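Local coordinates for ParB-C (Sulfolobus sp. NOB8H2, PDB 4RS7), which probably binds DNA through a histone-like fold as the C-terminal domain of an archaeal plasmid partition protein that serves DNA segregation, at residues Asp2-Ile13 with Glu24-Arg35. Sequence-based numbering, arbitrary orientation.
Sequences DLESLYRAMPSI and EKDAEKVYEIWR
Leu-6 swings CG anti to its backbone N (chi1 176°), and Trp-34 does the same from the other helix, which lets the two side chains run past each other in opposite directions. CD1 of Leu-6 thereby reaches the six-membered ring of the indole at a slant, 3.8 Å from Trp-34 CE3. The whole side chain is a knob in the hole between Ala-27, Val-30, Tyr-31 and Trp-34; CD2 turns to the first three and CD1 to the indole, so a forked leucine touches both sides at once. Small Ala-27 leaves room for the knob, and Leu-6 CD2 comes within 3.3 Å of Ala-27 O. Ala-9, equally small, lets the indole approach closely, its CB 3.3 Å from Trp-34 CZ2. SE of the selenomethionine Met-10 makes an oblique Met-aromatic contact with the five-membered ring of Trp-34. These residues lay the short helix 2-9 across residues 24-35, the first part of the long helix 24-50, at 73°, within the all-helical, histone-like domain; the second subunit packs Met-73 on Trp-34. Toward the solvent, Asp-2 stacks its carboxylate over the Tyr-31 ring, planes 26° apart, with CB making a CH-pi contact. The opposite face carries Arg-35 CG. Arg-35 NE donates an almost straight hydrogen bond of 3.1 Å to Tyr-31 OH, in the guanidinium plane, while Trp-34 CZ3 lies over the guanidinium centre; aliphatic stem and flat head thus both suit aromatic neighbours. Near the N-terminal end of helix 24-50, Leu-3 CD1 rests 3.5 Å from the methylene CG of Glu-24, whose OE1 accepts a hydrogen bond from a water also bound to Tyr-7 OH.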
loop_
_atom_site.group_PDB
_atom_site.type_symbol
_atom_site.label_atom_id
_atom_site.label_comp_id
_atom_site.label_asym_id
_atom_site.label_seq_id
_atom_site.Cartn_x
_atom_site.Cartn_y
_atom_site.Cartn_z
ATOM N N ASP A 2 -8.183 -18.336 -13.276
ATOM C CA ASP A 2 -7.268 -17.798 -12.281
ATOM C C ASP A 2 -5.867 -17.575 -12.841
ATOM O O ASP A 2 -5.437 -16.435 -13.001
ATOM C CB ASP A 2 -7.204 -18.705 -11.048
ATOM C CG ASP A 2 -8.491 -18.689 -10.245
ATOM O OD1 ASP A 2 -9.279 -17.732 -10.406
ATOM O OD2 ASP A 2 -8.713 -19.628 -9.453
ATOM N N LEU A 3 -5.163 -18.664 -13.138
ATOM C CA LEU A 3 -3.763 -18.572 -13.543
ATOM C C LEU A 3 -3.561 -17.662 -14.748
ATOM O O LEU A 3 -2.535 -16.995 -14.866
ATOM C CB LEU A 3 -3.173 -19.959 -13.808
ATOM C CG LEU A 3 -3.111 -20.869 -12.582
ATOM C CD1 LEU A 3 -2.369 -22.151 -12.906
ATOM C CD2 LEU A 3 -2.443 -20.145 -11.421
ATOM N N GLU A 4 -4.540 -17.626 -15.643
ATOM C CA GLU A 4 -4.426 -16.767 -16.810
ATOM C C GLU A 4 -4.436 -15.295 -16.405
ATOM O O GLU A 4 -3.706 -14.485 -16.974
ATOM C CB GLU A 4 -5.531 -17.057 -17.820
ATOM C CG GLU A 4 -5.042 -16.997 -19.255
ATOM C CD GLU A 4 -3.773 -17.810 -19.463
ATOM O OE1 GLU A 4 -3.720 -18.965 -18.987
ATOM O OE2 GLU A 4 -2.824 -17.291 -20.091
ATOM N N SER A 5 -5.267 -14.952 -15.426
ATOM C CA SER A 5 -5.319 -13.582 -14.929
ATOM C C SER A 5 -3.996 -13.230 -14.262
ATOM O O SER A 5 -3.433 -12.164 -14.501
ATOM C CB SER A 5 -6.472 -13.405 -13.941
ATOM O OG SER A 5 -7.723 -13.503 -14.596
ATOM N N LEU A 6 -3.502 -14.146 -13.436
ATOM C CA LEU A 6 -2.232 -13.954 -12.744
ATOM C C LEU A 6 -1.090 -13.720 -13.731
ATOM O O LEU A 6 -0.284 -12.805 -13.555
ATOM C CB LEU A 6 -1.921 -15.163 -11.862
ATOM C CG LEU A 6 -0.563 -15.118 -11.158
ATOM C CD1 LEU A 6 -0.551 -14.020 -10.100
ATOM C CD2 LEU A 6 -0.226 -16.467 -10.542
ATOM N N TYR A 7 -1.027 -14.545 -14.772
ATOM C CA TYR A 7 0.048 -14.448 -15.756
ATOM C C TYR A 7 0.030 -13.122 -16.508
ATOM O O TYR A 7 1.084 -12.565 -16.819
ATOM C CB TYR A 7 -0.010 -15.619 -16.736
ATOM C CG TYR A 7 0.274 -16.959 -16.096
ATOM C CD1 TYR A 7 -0.227 -18.131 -16.643
ATOM C CD2 TYR A 7 1.047 -17.050 -14.944
ATOM C CE1 TYR A 7 0.030 -19.358 -16.062
ATOM C CE2 TYR A 7 1.311 -18.273 -14.356
ATOM C CZ TYR A 7 0.798 -19.424 -14.920
ATOM O OH TYR A 7 1.054 -20.646 -14.345
ATOM N N ARG A 8 -1.163 -12.618 -16.812
ATOM C CA ARG A 8 -1.271 -11.320 -17.469
ATOM C C ARG A 8 -0.778 -10.204 -16.557
ATOM O O ARG A 8 -0.112 -9.267 -17.007
ATOM C CB ARG A 8 -2.709 -11.044 -17.924
ATOM C CG ARG A 8 -3.090 -11.738 -19.230
ATOM C CD ARG A 8 -4.447 -11.266 -19.737
ATOM N NE ARG A 8 -5.520 -11.603 -18.807
ATOM C CZ ARG A 8 -6.253 -12.710 -18.879
ATOM N NH1 ARG A 8 -6.035 -13.594 -19.846
ATOM N NH2 ARG A 8 -7.209 -12.933 -17.987
ATOM N N ALA A 9 -1.101 -10.311 -15.272
ATOM C CA ALA A 9 -0.717 -9.292 -14.302
ATOM C C ALA A 9 0.748 -9.415 -13.890
ATOM O O ALA A 9 1.387 -8.419 -13.563
ATOM C CB ALA A 9 -1.620 -9.354 -13.078
HETATM N N MSE A 10 1.276 -10.637 -13.917
HETATM C CA MSE A 10 2.638 -10.881 -13.460
HETATM C C MSE A 10 3.445 -11.701 -14.469
HETATM O O MSE A 10 3.583 -12.918 -14.321
HETATM C CB MSE A 10 2.625 -11.571 -12.089
HETATM C CG MSE A 10 1.843 -10.803 -11.019
HETATM SE SE MSE A 10 2.177 -11.434 -9.206
HETATM C CE MSE A 10 4.095 -11.042 -9.123
ATOM N N PRO A 11 3.980 -11.028 -15.501
ATOM C CA PRO A 11 4.802 -11.676 -16.529
ATOM C C PRO A 11 6.000 -12.413 -15.936
ATOM O O PRO A 11 6.439 -13.411 -16.504
ATOM C CB PRO A 11 5.287 -10.499 -17.381
ATOM C CG PRO A 11 4.268 -9.446 -17.183
ATOM C CD PRO A 11 3.793 -9.592 -15.770
ATOM N N SER A 12 6.520 -11.927 -14.811
ATOM C CA SER A 12 7.678 -12.551 -14.175
ATOM C C SER A 12 7.354 -13.949 -13.675
ATOM O O SER A 12 8.195 -14.845 -13.726
ATOM C CB SER A 12 8.193 -11.697 -13.016
ATOM O OG SER A 12 8.757 -10.490 -13.498
ATOM N N ILE A 13 6.134 -14.124 -13.178
ATOM C CA ILE A 13 5.693 -15.413 -12.661
ATOM C C ILE A 13 5.407 -16.390 -13.800
ATOM O O ILE A 13 5.763 -17.570 -13.727
ATOM C CB ILE A 13 4.444 -15.265 -11.773
ATOM C CG1 ILE A 13 4.760 -14.388 -10.557
ATOM C CG2 ILE A 13 3.941 -16.632 -11.333
ATOM C CD1 ILE A 13 5.790 -14.987 -9.611
ATOM N N GLU A 24 2.952 -25.429 -11.310
ATOM C CA GLU A 24 1.623 -24.861 -11.464
ATOM C C GLU A 24 0.943 -24.683 -10.108
ATOM O O GLU A 24 0.268 -23.682 -9.876
ATOM C CB GLU A 24 0.772 -25.725 -12.397
ATOM C CG GLU A 24 -0.586 -25.132 -12.737
ATOM C CD GLU A 24 -1.290 -25.893 -13.846
ATOM O OE1 GLU A 24 -0.787 -25.877 -14.989
ATOM O OE2 GLU A 24 -2.345 -26.508 -13.573
ATOM N N LYS A 25 1.128 -25.648 -9.209
ATOM C CA LYS A 25 0.607 -25.516 -7.852
ATOM C C LYS A 25 1.258 -24.327 -7.160
ATOM O O LYS A 25 0.604 -23.598 -6.416
ATOM C CB LYS A 25 0.839 -26.788 -7.034
ATOM C CG LYS A 25 -0.376 -27.699 -6.940
ATOM C CD LYS A 25 -0.418 -28.419 -5.599
ATOM C CE LYS A 25 -0.562 -27.430 -4.448
ATOM N NZ LYS A 25 -0.588 -28.097 -3.115
ATOM N N ASP A 26 2.552 -24.141 -7.404
ATOM C CA ASP A 26 3.256 -22.961 -6.918
ATOM C C ASP A 26 2.536 -21.700 -7.380
ATOM O O ASP A 26 2.271 -20.800 -6.586
ATOM C CB ASP A 26 4.700 -22.934 -7.432
ATOM C CG ASP A 26 5.611 -23.898 -6.693
ATOM O OD1 ASP A 26 5.286 -24.273 -5.548
ATOM O OD2 ASP A 26 6.665 -24.268 -7.259
ATOM N N ALA A 27 2.229 -21.639 -8.674
ATOM C CA ALA A 27 1.563 -20.477 -9.254
ATOM C C ALA A 27 0.179 -20.261 -8.645
ATOM O O ALA A 27 -0.284 -19.123 -8.527
ATOM C CB ALA A 27 1.464 -20.620 -10.770
ATOM N N GLU A 28 -0.474 -21.357 -8.264
ATOM C CA GLU A 28 -1.792 -21.299 -7.635
ATOM C C GLU A 28 -1.722 -20.595 -6.285
ATOM O O GLU A 28 -2.625 -19.841 -5.919
ATOM C CB GLU A 28 -2.378 -22.706 -7.466
ATOM C CG GLU A 28 -2.702 -23.401 -8.780
ATOM C CD GLU A 28 -3.334 -24.769 -8.590
ATOM O OE1 GLU A 28 -3.371 -25.264 -7.443
ATOM O OE2 GLU A 28 -3.797 -25.349 -9.594
ATOM N N LYS A 29 -0.649 -20.856 -5.548
ATOM C CA LYS A 29 -0.402 -20.188 -4.275
ATOM C C LYS A 29 -0.178 -18.697 -4.496
ATOM O O LYS A 29 -0.723 -17.864 -3.775
ATOM C CB LYS A 29 0.820 -20.794 -3.585
ATOM C CG LYS A 29 0.646 -22.242 -3.149
ATOM C CD LYS A 29 1.998 -22.893 -2.885
ATOM C CE LYS A 29 1.858 -24.191 -2.108
ATOM N NZ LYS A 29 1.475 -23.943 -0.689
ATOM N N VAL A 30 0.632 -18.370 -5.500
ATOM C CA VAL A 30 0.935 -16.982 -5.840
ATOM C C VAL A 30 -0.336 -16.216 -6.197
ATOM O O VAL A 30 -0.504 -15.062 -5.806
ATOM C CB VAL A 30 1.937 -16.902 -7.008
ATOM C CG1 VAL A 30 2.147 -15.460 -7.447
ATOM C CG2 VAL A 30 3.261 -17.552 -6.618
ATOM N N TYR A 31 -1.229 -16.860 -6.942
ATOM C CA TYR A 31 -2.515 -16.258 -7.274
ATOM C C TYR A 31 -3.245 -15.797 -6.016
ATOM O O TYR A 31 -3.699 -14.658 -5.929
ATOM C CB TYR A 31 -3.403 -17.248 -8.029
ATOM C CG TYR A 31 -4.814 -16.745 -8.220
ATOM C CD1 TYR A 31 -5.150 -15.972 -9.322
ATOM C CD2 TYR A 31 -5.807 -17.025 -7.289
ATOM C CE1 TYR A 31 -6.430 -15.502 -9.501
ATOM C CE2 TYR A 31 -7.097 -16.557 -7.461
ATOM C CZ TYR A 31 -7.401 -15.796 -8.571
ATOM O OH TYR A 31 -8.677 -15.316 -8.758
ATOM N N GLU A 32 -3.359 -16.693 -5.046
ATOM C CA GLU A 32 -4.102 -16.399 -3.825
ATOM C C GLU A 32 -3.511 -15.219 -3.064
ATOM O O GLU A 32 -4.240 -14.369 -2.562
ATOM C CB GLU A 32 -4.182 -17.638 -2.932
ATOM C CG GLU A 32 -4.947 -18.788 -3.573
ATOM C CD GLU A 32 -6.407 -18.448 -3.838
ATOM O OE1 GLU A 32 -6.866 -17.377 -3.386
ATOM O OE2 GLU A 32 -7.095 -19.254 -4.500
ATOM N N ILE A 33 -2.184 -15.177 -2.991
ATOM C CA ILE A 33 -1.481 -14.079 -2.344
ATOM C C ILE A 33 -1.671 -12.770 -3.116
ATOM O O ILE A 33 -1.886 -11.715 -2.518
ATOM C CB ILE A 33 0.026 -14.396 -2.202
ATOM C CG1 ILE A 33 0.229 -15.647 -1.345
ATOM C CG2 ILE A 33 0.764 -13.219 -1.610
ATOM C CD1 ILE A 33 -0.288 -15.505 0.075
ATOM N N TRP A 34 -1.583 -12.849 -4.444
ATOM C CA TRP A 34 -1.831 -11.706 -5.325
ATOM C C TRP A 34 -3.198 -11.095 -5.048
ATOM O O TRP A 34 -3.332 -9.877 -4.914
ATOM C CB TRP A 34 -1.740 -12.145 -6.792
ATOM C CG TRP A 34 -2.121 -11.095 -7.799
ATOM C CD1 TRP A 34 -1.621 -9.827 -7.898
ATOM C CD2 TRP A 34 -3.051 -11.242 -8.880
ATOM N NE1 TRP A 34 -2.199 -9.170 -8.960
ATOM C CE2 TRP A 34 -3.081 -10.020 -9.580
ATOM C CE3 TRP A 34 -3.871 -12.287 -9.318
ATOM C CZ2 TRP A 34 -3.896 -9.813 -10.692
ATOM C CZ3 TRP A 34 -4.680 -12.081 -10.426
ATOM C CH2 TRP A 34 -4.684 -10.853 -11.099
ATOM N N ARG A 35 -4.212 -11.951 -4.957
ATOM C CA ARG A 35 -5.569 -11.506 -4.653
ATOM C C ARG A 35 -5.673 -10.943 -3.238
ATOM O O ARG A 35 -6.271 -9.890 -3.025
ATOM C CB ARG A 35 -6.573 -12.652 -4.830
ATOM C CG ARG A 35 -6.779 -13.097 -6.267
ATOM C CD ARG A 35 -7.168 -11.937 -7.165
ATOM N NE ARG A 35 -7.624 -12.403 -8.470
ATOM C CZ ARG A 35 -7.762 -11.629 -9.542
ATOM N NH1 ARG A 35 -7.468 -10.337 -9.474
ATOM N NH2 ARG A 35 -8.188 -12.151 -10.689
HETATM O O HOH W 1 0.294 -23.018 -15.758
#